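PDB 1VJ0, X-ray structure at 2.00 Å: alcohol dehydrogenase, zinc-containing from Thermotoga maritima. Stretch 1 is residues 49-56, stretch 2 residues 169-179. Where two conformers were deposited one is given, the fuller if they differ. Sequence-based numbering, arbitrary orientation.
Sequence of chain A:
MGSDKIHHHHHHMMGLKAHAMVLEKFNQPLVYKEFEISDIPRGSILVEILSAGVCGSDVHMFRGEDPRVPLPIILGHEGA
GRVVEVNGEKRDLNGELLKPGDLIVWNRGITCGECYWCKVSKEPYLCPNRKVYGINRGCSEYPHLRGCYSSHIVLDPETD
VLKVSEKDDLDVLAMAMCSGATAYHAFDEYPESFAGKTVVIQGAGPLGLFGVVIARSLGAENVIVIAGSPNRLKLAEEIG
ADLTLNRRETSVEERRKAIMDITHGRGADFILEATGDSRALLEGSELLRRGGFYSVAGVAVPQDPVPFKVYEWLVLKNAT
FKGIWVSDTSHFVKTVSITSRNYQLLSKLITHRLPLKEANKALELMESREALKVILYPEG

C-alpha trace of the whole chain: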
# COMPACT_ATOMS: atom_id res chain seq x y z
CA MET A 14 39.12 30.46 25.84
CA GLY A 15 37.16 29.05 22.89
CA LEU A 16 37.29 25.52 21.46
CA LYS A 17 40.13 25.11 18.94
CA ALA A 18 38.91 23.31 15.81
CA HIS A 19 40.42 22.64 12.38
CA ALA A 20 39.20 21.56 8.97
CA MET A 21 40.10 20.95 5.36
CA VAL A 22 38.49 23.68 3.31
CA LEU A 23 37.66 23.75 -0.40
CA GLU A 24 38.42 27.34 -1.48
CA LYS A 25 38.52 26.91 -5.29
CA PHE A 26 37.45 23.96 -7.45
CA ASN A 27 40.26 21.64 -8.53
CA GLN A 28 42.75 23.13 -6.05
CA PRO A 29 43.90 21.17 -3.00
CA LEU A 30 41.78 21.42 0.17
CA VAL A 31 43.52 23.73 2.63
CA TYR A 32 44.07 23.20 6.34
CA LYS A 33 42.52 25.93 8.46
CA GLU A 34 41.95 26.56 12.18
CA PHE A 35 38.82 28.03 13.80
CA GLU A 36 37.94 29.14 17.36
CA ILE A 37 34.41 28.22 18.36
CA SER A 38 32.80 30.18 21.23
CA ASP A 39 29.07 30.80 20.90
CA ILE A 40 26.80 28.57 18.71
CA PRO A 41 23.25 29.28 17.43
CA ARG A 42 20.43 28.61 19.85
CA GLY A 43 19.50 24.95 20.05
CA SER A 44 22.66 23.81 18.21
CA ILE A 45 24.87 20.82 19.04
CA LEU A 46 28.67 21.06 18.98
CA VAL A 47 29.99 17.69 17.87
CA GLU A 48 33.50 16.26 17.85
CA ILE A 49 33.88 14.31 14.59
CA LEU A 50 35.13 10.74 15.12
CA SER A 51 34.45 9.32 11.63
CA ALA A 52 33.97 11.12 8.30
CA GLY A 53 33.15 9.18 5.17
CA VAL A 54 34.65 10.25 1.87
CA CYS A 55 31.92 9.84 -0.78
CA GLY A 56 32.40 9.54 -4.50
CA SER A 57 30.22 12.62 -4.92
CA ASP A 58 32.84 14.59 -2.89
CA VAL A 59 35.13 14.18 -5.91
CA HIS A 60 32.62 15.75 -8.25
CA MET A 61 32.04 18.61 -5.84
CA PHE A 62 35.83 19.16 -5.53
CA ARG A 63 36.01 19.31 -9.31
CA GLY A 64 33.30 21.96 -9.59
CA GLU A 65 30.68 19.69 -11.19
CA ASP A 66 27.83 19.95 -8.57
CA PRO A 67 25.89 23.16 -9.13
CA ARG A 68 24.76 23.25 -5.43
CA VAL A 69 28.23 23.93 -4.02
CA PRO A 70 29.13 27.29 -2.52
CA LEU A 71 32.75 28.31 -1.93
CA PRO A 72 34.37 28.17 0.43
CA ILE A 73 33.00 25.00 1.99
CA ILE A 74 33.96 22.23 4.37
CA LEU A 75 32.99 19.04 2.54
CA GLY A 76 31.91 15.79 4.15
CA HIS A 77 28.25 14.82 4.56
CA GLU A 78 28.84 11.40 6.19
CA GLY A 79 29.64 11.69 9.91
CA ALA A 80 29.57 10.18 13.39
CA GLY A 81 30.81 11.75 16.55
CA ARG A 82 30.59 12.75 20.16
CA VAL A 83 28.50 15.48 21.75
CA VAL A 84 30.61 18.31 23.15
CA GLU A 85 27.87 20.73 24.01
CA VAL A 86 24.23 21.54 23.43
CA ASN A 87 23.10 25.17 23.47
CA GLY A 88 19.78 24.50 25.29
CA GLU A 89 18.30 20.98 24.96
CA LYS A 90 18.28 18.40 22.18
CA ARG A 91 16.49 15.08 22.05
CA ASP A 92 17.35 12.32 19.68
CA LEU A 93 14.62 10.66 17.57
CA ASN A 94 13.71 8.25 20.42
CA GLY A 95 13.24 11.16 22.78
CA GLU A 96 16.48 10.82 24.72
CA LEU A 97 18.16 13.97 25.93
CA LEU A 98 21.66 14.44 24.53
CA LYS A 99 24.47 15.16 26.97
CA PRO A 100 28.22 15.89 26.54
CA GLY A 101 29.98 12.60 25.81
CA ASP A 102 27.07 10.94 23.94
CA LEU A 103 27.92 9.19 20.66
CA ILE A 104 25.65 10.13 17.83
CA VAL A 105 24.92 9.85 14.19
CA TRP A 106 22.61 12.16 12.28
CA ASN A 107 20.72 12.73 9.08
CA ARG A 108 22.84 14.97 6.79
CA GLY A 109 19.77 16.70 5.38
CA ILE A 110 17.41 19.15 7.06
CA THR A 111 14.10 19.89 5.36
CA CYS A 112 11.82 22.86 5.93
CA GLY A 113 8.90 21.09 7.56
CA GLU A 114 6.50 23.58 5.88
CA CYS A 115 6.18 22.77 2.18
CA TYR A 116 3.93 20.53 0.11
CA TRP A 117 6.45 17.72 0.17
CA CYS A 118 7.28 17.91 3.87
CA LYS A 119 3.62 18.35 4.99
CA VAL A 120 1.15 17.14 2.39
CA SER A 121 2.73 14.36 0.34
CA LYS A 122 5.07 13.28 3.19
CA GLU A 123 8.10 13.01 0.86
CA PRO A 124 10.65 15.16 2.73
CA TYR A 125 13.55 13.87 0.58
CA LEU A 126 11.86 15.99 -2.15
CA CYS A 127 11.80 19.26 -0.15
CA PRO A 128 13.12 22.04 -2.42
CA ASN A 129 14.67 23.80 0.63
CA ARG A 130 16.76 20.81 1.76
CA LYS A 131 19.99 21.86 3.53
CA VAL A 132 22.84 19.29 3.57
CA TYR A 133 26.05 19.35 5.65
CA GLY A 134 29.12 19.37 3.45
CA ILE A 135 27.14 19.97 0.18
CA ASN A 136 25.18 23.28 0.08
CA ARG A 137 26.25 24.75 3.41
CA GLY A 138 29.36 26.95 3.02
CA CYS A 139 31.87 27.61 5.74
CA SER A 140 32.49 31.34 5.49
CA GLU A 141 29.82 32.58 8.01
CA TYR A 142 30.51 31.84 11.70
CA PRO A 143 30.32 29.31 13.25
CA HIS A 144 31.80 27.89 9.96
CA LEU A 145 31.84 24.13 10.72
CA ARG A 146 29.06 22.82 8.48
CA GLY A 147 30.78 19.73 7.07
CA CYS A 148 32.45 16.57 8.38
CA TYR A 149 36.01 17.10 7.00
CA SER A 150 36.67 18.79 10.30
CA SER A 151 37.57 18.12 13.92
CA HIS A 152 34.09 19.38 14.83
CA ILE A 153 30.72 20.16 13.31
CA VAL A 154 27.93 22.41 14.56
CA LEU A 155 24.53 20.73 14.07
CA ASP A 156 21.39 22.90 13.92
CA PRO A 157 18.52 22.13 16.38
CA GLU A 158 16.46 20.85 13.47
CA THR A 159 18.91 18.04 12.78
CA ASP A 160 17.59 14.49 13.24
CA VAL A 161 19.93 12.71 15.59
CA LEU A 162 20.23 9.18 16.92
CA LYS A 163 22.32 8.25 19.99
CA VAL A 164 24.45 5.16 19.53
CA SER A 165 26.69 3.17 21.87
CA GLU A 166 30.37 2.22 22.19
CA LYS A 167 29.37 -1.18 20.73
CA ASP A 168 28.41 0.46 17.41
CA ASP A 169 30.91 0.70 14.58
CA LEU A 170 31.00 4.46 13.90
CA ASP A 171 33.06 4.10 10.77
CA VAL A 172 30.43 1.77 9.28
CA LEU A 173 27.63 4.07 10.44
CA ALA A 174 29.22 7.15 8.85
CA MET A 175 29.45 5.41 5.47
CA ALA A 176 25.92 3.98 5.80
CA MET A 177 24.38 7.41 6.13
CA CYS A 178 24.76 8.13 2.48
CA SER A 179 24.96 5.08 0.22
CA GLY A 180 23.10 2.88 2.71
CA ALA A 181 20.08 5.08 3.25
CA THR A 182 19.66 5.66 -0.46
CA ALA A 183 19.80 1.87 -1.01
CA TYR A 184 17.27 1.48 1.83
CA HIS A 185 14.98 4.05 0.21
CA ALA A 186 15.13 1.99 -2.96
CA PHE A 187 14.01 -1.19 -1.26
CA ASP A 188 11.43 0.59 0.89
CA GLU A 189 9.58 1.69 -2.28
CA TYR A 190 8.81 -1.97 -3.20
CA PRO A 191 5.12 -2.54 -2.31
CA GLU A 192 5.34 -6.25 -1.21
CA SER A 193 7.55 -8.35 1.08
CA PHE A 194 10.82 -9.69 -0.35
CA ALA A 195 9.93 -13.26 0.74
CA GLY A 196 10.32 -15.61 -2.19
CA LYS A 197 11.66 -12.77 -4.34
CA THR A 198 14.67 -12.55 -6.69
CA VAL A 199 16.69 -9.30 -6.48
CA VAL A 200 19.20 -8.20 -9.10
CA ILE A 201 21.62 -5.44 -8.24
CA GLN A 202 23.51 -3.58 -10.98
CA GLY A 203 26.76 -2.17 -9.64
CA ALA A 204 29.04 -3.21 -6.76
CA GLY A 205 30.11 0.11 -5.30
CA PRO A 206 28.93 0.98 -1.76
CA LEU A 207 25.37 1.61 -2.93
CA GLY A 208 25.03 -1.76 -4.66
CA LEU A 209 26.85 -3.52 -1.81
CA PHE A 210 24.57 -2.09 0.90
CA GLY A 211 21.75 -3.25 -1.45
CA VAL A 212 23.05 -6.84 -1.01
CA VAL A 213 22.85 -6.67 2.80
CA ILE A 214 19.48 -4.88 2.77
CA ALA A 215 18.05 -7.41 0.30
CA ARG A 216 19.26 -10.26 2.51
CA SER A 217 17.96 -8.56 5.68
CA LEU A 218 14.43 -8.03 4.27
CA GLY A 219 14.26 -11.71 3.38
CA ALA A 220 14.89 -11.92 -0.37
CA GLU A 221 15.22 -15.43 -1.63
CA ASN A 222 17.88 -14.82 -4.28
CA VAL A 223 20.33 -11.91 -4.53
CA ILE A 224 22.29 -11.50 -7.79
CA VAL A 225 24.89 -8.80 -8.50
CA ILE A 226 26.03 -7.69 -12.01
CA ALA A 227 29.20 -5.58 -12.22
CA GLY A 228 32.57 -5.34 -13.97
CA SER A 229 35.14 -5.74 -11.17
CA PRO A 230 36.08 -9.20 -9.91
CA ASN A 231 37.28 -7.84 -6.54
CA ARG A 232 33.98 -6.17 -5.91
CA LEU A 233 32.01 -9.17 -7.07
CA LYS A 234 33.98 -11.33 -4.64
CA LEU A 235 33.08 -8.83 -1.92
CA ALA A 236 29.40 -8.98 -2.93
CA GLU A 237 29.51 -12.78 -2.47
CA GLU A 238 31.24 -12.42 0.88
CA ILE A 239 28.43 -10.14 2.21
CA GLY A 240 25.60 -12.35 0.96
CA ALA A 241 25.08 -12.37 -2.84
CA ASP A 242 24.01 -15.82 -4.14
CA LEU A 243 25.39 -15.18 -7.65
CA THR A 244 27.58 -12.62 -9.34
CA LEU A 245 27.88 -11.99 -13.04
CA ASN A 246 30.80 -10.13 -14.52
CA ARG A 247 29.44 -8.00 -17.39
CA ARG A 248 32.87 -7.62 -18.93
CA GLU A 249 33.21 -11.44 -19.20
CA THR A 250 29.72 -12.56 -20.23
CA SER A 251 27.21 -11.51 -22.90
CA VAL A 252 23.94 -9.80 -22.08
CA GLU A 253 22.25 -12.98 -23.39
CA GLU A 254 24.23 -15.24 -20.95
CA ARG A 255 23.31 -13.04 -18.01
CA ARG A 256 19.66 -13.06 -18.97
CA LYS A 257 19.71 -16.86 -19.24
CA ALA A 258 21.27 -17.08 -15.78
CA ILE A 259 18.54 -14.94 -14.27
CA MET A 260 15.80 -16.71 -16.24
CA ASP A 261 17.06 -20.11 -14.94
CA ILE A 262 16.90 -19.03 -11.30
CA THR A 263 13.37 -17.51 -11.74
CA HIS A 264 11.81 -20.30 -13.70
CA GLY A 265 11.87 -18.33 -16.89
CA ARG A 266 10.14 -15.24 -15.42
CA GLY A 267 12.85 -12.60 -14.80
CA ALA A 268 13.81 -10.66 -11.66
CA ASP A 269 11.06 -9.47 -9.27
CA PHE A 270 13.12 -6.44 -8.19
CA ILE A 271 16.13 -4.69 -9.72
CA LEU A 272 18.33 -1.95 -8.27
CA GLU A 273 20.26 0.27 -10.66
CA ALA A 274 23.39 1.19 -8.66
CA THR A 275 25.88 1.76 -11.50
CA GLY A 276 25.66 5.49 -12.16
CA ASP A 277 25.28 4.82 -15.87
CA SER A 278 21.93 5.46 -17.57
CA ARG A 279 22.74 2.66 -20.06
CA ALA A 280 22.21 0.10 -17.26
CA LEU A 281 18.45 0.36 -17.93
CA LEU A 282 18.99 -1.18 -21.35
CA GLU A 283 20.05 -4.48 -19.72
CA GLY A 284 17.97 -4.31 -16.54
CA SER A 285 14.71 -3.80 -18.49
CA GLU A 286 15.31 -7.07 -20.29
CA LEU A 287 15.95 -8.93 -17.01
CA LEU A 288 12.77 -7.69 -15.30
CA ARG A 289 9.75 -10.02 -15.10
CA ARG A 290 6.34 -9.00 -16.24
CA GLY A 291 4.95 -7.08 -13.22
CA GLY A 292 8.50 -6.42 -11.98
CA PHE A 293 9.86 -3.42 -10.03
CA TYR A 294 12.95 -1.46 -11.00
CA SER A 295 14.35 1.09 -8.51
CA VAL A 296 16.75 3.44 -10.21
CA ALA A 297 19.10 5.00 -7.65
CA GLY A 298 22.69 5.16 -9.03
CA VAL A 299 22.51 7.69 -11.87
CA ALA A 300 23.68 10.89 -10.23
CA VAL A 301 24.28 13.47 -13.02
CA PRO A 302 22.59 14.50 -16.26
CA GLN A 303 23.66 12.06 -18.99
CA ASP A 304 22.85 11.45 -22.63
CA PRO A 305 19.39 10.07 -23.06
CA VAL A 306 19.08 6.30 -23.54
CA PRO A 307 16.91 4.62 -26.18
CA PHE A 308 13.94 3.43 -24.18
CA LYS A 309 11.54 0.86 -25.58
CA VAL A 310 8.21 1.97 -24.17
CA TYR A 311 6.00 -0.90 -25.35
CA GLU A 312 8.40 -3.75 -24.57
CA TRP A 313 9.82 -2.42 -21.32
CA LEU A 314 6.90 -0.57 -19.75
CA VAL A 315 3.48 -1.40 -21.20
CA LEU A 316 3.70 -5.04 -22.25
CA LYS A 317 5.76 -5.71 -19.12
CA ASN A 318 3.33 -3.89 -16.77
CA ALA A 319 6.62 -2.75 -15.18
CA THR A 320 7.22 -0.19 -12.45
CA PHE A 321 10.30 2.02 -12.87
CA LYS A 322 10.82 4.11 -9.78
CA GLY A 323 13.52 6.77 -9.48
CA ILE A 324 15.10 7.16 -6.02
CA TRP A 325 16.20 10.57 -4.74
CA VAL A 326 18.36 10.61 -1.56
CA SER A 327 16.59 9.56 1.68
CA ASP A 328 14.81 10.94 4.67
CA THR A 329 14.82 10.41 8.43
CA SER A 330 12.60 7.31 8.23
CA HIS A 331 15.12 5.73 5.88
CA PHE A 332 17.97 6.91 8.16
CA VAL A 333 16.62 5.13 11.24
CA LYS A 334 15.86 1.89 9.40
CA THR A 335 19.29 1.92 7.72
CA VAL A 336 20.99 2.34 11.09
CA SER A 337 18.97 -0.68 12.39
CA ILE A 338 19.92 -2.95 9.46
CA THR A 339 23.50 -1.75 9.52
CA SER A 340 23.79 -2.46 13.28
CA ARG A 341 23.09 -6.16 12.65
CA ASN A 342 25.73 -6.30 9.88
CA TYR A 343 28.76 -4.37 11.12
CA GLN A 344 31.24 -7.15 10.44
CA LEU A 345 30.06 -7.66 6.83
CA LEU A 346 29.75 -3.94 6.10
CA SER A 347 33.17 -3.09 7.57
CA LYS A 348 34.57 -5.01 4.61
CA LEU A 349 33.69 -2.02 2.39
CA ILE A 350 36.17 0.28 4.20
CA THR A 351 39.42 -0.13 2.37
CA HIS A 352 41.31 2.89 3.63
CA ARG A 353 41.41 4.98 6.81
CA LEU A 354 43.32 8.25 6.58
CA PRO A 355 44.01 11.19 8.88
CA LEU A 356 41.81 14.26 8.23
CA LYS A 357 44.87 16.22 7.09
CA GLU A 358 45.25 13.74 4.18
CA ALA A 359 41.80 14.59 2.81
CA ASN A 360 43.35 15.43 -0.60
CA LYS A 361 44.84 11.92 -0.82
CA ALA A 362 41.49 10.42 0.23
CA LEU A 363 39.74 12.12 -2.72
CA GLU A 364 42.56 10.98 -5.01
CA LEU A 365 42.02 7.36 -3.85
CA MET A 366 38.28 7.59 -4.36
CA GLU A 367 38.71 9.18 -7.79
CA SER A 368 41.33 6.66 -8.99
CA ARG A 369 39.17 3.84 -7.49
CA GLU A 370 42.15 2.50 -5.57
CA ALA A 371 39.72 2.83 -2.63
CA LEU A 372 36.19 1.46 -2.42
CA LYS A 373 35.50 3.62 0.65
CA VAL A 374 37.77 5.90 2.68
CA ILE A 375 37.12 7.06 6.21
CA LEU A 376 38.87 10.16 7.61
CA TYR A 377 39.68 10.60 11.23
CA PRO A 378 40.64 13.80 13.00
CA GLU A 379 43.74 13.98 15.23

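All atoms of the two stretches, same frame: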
# COMPACT_ATOMS: atom_id res chain seq x y z
N ILE A 49 33.91 15.35 15.63
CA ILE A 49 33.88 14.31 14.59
C ILE A 49 34.82 13.17 14.97
O ILE A 49 35.98 13.41 15.28
CB ILE A 49 34.24 14.88 13.19
CG1 ILE A 49 33.19 15.89 12.69
CG2 ILE A 49 34.47 13.79 12.16
CD1 ILE A 49 31.85 15.26 12.31
N LEU A 50 34.31 11.92 14.94
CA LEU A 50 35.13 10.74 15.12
C LEU A 50 35.33 9.95 13.83
O LEU A 50 36.37 9.32 13.65
CB LEU A 50 34.60 9.84 16.25
CG LEU A 50 34.45 10.48 17.62
CD1 LEU A 50 33.52 9.69 18.55
CD2 LEU A 50 35.84 10.71 18.21
N SER A 51 34.35 9.95 12.95
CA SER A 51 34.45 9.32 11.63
C SER A 51 33.81 10.22 10.59
O SER A 51 32.69 10.70 10.80
CB SER A 51 33.66 8.00 11.61
OG SER A 51 33.97 7.15 12.67
N ALA A 52 34.50 10.42 9.45
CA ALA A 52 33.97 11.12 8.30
C ALA A 52 34.15 10.30 7.04
O ALA A 52 35.29 10.04 6.61
CB ALA A 52 34.63 12.48 8.12
N GLY A 53 33.05 9.90 6.42
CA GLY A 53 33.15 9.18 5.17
C GLY A 53 33.52 10.08 4.02
O GLY A 53 33.02 11.21 3.92
N VAL A 54 34.37 9.60 3.14
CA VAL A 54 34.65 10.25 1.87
C VAL A 54 33.79 9.55 0.80
O VAL A 54 33.97 8.36 0.53
CB VAL A 54 36.14 10.21 1.54
CG1 VAL A 54 36.44 10.93 0.24
CG2 VAL A 54 36.92 10.88 2.65
N CYS A 55 32.87 10.32 0.22
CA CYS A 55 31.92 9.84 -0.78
C CYS A 55 32.37 10.13 -2.17
O CYS A 55 33.08 11.10 -2.42
CB CYS A 55 30.55 10.50 -0.57
SG CYS A 55 29.30 9.71 -1.61
N GLY A 56 31.98 9.30 -3.12
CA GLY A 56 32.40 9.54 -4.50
C GLY A 56 31.89 10.86 -5.04
O GLY A 56 32.52 11.49 -5.90
N ASP A 169 29.76 0.42 15.42
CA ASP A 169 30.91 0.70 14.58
C ASP A 169 30.67 2.05 13.87
O ASP A 169 29.95 2.15 12.89
CB ASP A 169 31.15 -0.46 13.61
CG ASP A 169 32.45 -0.33 12.85
OD1 ASP A 169 32.84 0.77 12.45
OD2 ASP A 169 33.14 -1.30 12.56
N LEU A 170 31.29 3.12 14.39
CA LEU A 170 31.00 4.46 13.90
C LEU A 170 31.49 4.72 12.51
O LEU A 170 30.90 5.49 11.76
CB LEU A 170 31.60 5.50 14.83
CG LEU A 170 31.14 5.48 16.28
CD1 LEU A 170 31.62 6.79 16.92
CD2 LEU A 170 29.66 5.34 16.37
N ASP A 171 32.58 4.07 12.14
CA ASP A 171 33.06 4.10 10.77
C ASP A 171 32.04 3.54 9.81
O ASP A 171 31.79 4.13 8.78
CB ASP A 171 34.35 3.30 10.67
CG ASP A 171 35.56 4.06 11.18
OD1 ASP A 171 35.46 5.27 11.48
OD2 ASP A 171 36.66 3.50 11.28
N VAL A 172 31.45 2.38 10.14
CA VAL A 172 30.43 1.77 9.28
C VAL A 172 29.20 2.66 9.26
O VAL A 172 28.57 2.82 8.21
CB VAL A 172 30.09 0.34 9.73
CG1 VAL A 172 28.85 -0.20 8.99
CG2 VAL A 172 31.28 -0.57 9.50
N LEU A 173 28.80 3.19 10.42
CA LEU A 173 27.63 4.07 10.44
C LEU A 173 27.81 5.33 9.59
O LEU A 173 26.91 5.72 8.85
CB LEU A 173 27.26 4.50 11.87
CG LEU A 173 26.68 3.35 12.69
CD1 LEU A 173 26.47 3.81 14.12
CD2 LEU A 173 25.39 2.85 12.05
N ALA A 174 28.95 5.96 9.69
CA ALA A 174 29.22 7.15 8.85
C ALA A 174 29.01 6.86 7.36
O ALA A 174 28.23 7.56 6.65
CB ALA A 174 30.59 7.71 9.12
N MET A 175 29.62 5.80 6.88
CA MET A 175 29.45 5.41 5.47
C MET A 175 27.99 5.09 5.11
O MET A 175 27.50 5.46 4.04
CB MET A 175 30.36 4.22 5.17
CG MET A 175 29.83 3.37 4.05
SD MET A 175 30.84 1.96 3.80
CE MET A 175 30.62 1.02 5.30
N ALA A 176 27.28 4.45 6.02
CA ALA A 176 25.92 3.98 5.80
C ALA A 176 24.94 5.11 5.55
O ALA A 176 23.90 4.92 4.92
CB ALA A 176 25.44 3.23 7.04
N MET A 177 25.28 6.26 6.08
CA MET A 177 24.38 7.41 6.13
C MET A 177 24.04 7.85 4.72
O MET A 177 22.95 8.37 4.48
CB MET A 177 25.08 8.59 6.79
CG MET A 177 25.45 8.40 8.21
SD MET A 177 23.96 8.44 9.18
CE MET A 177 23.36 6.71 9.06
N CYS A 178 24.99 7.70 3.82
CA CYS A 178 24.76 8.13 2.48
C CYS A 178 24.30 6.96 1.61
O CYS A 178 23.06 6.80 1.40
CB CYS A 178 26.02 8.75 1.92
SG CYS A 178 25.72 9.24 0.25
N SER A 179 25.27 6.15 1.15
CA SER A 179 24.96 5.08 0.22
C SER A 179 23.91 4.13 0.81
O SER A 179 23.00 3.73 0.14
CB SER A 179 26.25 4.33 -0.14
OG SER A 179 26.94 3.96 1.06
O HOH W 1 37.36 7.09 12.28

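Helix 170-179 packs against strand 51-54, the two axes approaching to 7.2 Å and running in broadly the same sense at 42°; the contact is small, burying 294 Å² in all. Asp169 caps the helix: its OD1 accepts from Val172 N at 3.1 Å, while its carbonyl O takes Leu173 N at 2.9 Å, beginning the helical hydrogen bonding. Leu170, in the first turn, points toward stretch 1 and sets its CD1 3.8 Å from Leu50 CD1, an apolar contact between two branched side chains with the same m,t rotamer. Its CB also lies 3.6 Å from Ser51 OG. The CA-to-CB bond of Asp171 points sideways, but the end of the side chain comes nearer stretch 1, and OD1 accepts a hydrogen bond from Ser51 OG at 2.7 Å, the one direct hydrogen bond between the stretches. The m rotamer of Ser51 carries its hydroxyl to this acceptor, which gives a buried polar group a partner. The O of water 1 lies 2.7 Å from Asp171 OD1 and 2.8 Å from Leu50 O, donating to both and adding a bridge to the backbone where the chain turns its corner. Val172 points away and Leu173 sideways, neither touching the strand. One turn on from Leu170, Ala174 again faces stretch 1; its CB lies 4.0 Å from Ser51 CB and 4.3 Å from Gly53 N, a small methyl set directly against the strand. Met175 sends the end of its side chain away, yet its CA comes within 5.3 Å of Gly53 CA. A CB on Gly53 would point toward the helix and lie 3.9 Å from Met175 CA, a close but not clashing distance. Cys178 turns toward stretch 1 again, its SG 4.1 Å from Cys55 SG, too far for a disulfide; a zinc ion also touches the stretches.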